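Local coordinates for protein pyruvate kinase (Cryptosporidium parvum, PDB 4DRS) that probably catalyses the last step of glycolysis, transferring the phosphoryl group of phosphoenolpyruvate to ADP to give pyruvate and ATP, at residues A[46-51]-A[373-378]. Residues are numbered along the deposited sequence; the frame is centred on the assembly and turned at random.
Sequences TQIICT and DAVNVM
Met378 reaches from its helix to lay its terminal methyl against the branch methyl of Ile48, with CE 3.5 Å from Ile48 CG2. The two side chains slide past each other in opposite directions, and Met378 CE also lies 4.2 Å from Ile48 CG1. Two torsions shape the methionine: CG stands anti to the backbone N (chi1 -163°), and a bend at the thioether (chi3 78°) turns the terminal methyl toward Ile48, leaving the sulfur farther back. The axes of strand 47-51 and helix 373-378 approach to 10.3 Å, the usual spacing of a helix on a sheet, and a long, flexible methionine can span it. On the strand, Ile48 answers with a beta-branched side chain, a shape at home in extended backbone, whose CG2 also lies 4.4 Å from Val375 CG1.

One turn earlier in the helix, Val375 spreads its two methyls along the strand. Its short, forked side chain suits the place by offering one methyl to each of two strand residues: while CG1 is near Ile48, Val375 CG2 meets Cys50 SG at 3.8 Å, the thiol serving here as a small apolar surface. Every side chain that touches is buried, and no hydrogen bond crosses the interface.

The strand and helix run nearly antiparallel, at 164°, as expected where a helix packs on the outside of a TIM barrel. Strand 47-51 is the first of the eight parallel strands, whereas helix 371-386 follows the last, strand 358-361, so the contact joins the two ends of the barrel sequence. Strand 358-361 pairs with strand 47-51 and contributes Val359 and Leu361 against Met378, helix 342-354 adds Val348, and Thr365 of helix 363-366 touches both Cys50 and Val375.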
loop_
_atom_site.group_PDB
_atom_site.type_symbol
_atom_site.label_atom_id
_atom_site.label_comp_id
_atom_site.label_asym_id
_atom_site.label_seq_id
_atom_site.Cartn_x
_atom_site.Cartn_y
_atom_site.Cartn_z
ATOM N N THR A 46 18.019 20.709 6.373
ATOM C CA THR A 46 18.280 20.614 7.800
ATOM C C THR A 46 19.063 21.829 8.288
ATOM O O THR A 46 20.090 22.195 7.718
ATOM C CB THR A 46 19.031 19.320 8.144
ATOM O OG1 THR A 46 18.347 18.211 7.547
ATOM C CG2 THR A 46 19.099 19.111 9.664
ATOM N N GLN A 47 18.548 22.455 9.339
ATOM C CA GLN A 47 19.164 23.638 9.909
ATOM C C GLN A 47 20.369 23.258 10.761
ATOM O O GLN A 47 20.439 22.153 11.305
ATOM C CB GLN A 47 18.141 24.415 10.738
ATOM C CG GLN A 47 16.861 24.784 9.992
ATOM C CD GLN A 47 17.024 25.949 9.022
ATOM O OE1 GLN A 47 18.135 26.416 8.751
ATOM N NE2 GLN A 47 15.900 26.425 8.488
ATOM N N ILE A 48 21.319 24.181 10.870
ATOM C CA ILE A 48 22.548 23.931 11.611
ATOM C C ILE A 48 22.719 24.950 12.727
ATOM O O ILE A 48 22.736 26.161 12.482
ATOM C CB ILE A 48 23.789 23.932 10.688
ATOM C CG1 ILE A 48 23.745 22.739 9.729
ATOM C CG2 ILE A 48 25.073 23.914 11.507
ATOM C CD1 ILE A 48 24.852 22.727 8.694
ATOM N N ILE A 49 22.833 24.438 13.951
ATOM C CA ILE A 49 23.147 25.244 15.124
ATOM C C ILE A 49 24.636 25.108 15.454
ATOM O O ILE A 49 25.161 23.993 15.508
ATOM C CB ILE A 49 22.305 24.820 16.348
ATOM C CG1 ILE A 49 20.807 24.940 16.045
ATOM C CG2 ILE A 49 22.674 25.660 17.569
ATOM C CD1 ILE A 49 19.904 24.486 17.177
ATOM N N CYS A 50 25.306 26.241 15.661
ATOM C CA CYS A 50 26.714 26.252 16.080
ATOM C C CYS A 50 26.853 26.912 17.432
ATOM O O CYS A 50 26.295 27.982 17.667
ATOM C CB CYS A 50 27.599 27.001 15.081
ATOM S SG CYS A 50 27.594 26.327 13.412
ATOM N N THR A 51 27.602 26.265 18.316
ATOM C CA THR A 51 27.896 26.815 19.626
ATOM C C THR A 51 29.069 27.766 19.496
ATOM O O THR A 51 30.126 27.398 18.971
ATOM C CB THR A 51 28.231 25.704 20.635
ATOM O OG1 THR A 51 27.163 24.746 20.652
ATOM C CG2 THR A 51 28.422 26.284 22.033
ATOM N N ASP A 373 35.868 23.920 9.153
ATOM C CA ASP A 373 35.859 22.621 8.476
ATOM C C ASP A 373 34.662 21.758 8.887
ATOM O O ASP A 373 33.999 21.166 8.033
ATOM C CB ASP A 373 37.168 21.868 8.740
ATOM C CG ASP A 373 38.360 22.491 8.029
ATOM O OD1 ASP A 373 38.234 22.844 6.834
ATOM O OD2 ASP A 373 39.432 22.616 8.665
ATOM N N ALA A 374 34.390 21.707 10.190
ATOM C CA ALA A 374 33.310 20.891 10.746
ATOM C C ALA A 374 31.928 21.259 10.201
ATOM O O ALA A 374 31.206 20.393 9.699
ATOM C CB ALA A 374 33.325 20.951 12.269
ATOM N N VAL A 375 31.575 22.541 10.294
ATOM C CA VAL A 375 30.297 23.043 9.792
ATOM C C VAL A 375 30.106 22.673 8.327
ATOM O O VAL A 375 29.047 22.180 7.934
ATOM C CB VAL A 375 30.185 24.575 9.938
ATOM C CG1 VAL A 375 28.807 25.062 9.515
ATOM C CG2 VAL A 375 30.464 24.997 11.366
ATOM N N ASN A 376 31.144 22.911 7.533
ATOM C CA ASN A 376 31.106 22.662 6.103
ATOM C C ASN A 376 30.874 21.184 5.782
ATOM O O ASN A 376 30.048 20.844 4.934
ATOM C CB ASN A 376 32.388 23.179 5.449
ATOM C CG ASN A 376 32.282 23.238 3.945
ATOM O OD1 ASN A 376 32.555 22.256 3.254
ATOM N ND2 ASN A 376 31.879 24.392 3.427
ATOM N N VAL A 377 31.603 20.320 6.479
ATOM C CA VAL A 377 31.407 18.874 6.412
ATOM C C VAL A 377 29.968 18.486 6.806
ATOM O O VAL A 377 29.279 17.788 6.053
ATOM C CB VAL A 377 32.455 18.145 7.293
ATOM C CG1 VAL A 377 32.015 16.730 7.655
ATOM C CG2 VAL A 377 33.810 18.130 6.594
ATOM N N MET A 378 29.524 18.965 7.966
ATOM C CA MET A 378 28.189 18.661 8.480
ATOM C C MET A 378 27.105 19.075 7.484
ATOM O O MET A 378 26.151 18.330 7.249
ATOM C CB MET A 378 27.966 19.331 9.845
ATOM C CG MET A 378 26.798 18.753 10.637
ATOM S SD MET A 378 26.813 19.089 12.418
ATOM C CE MET A 378 26.240 20.785 12.460
#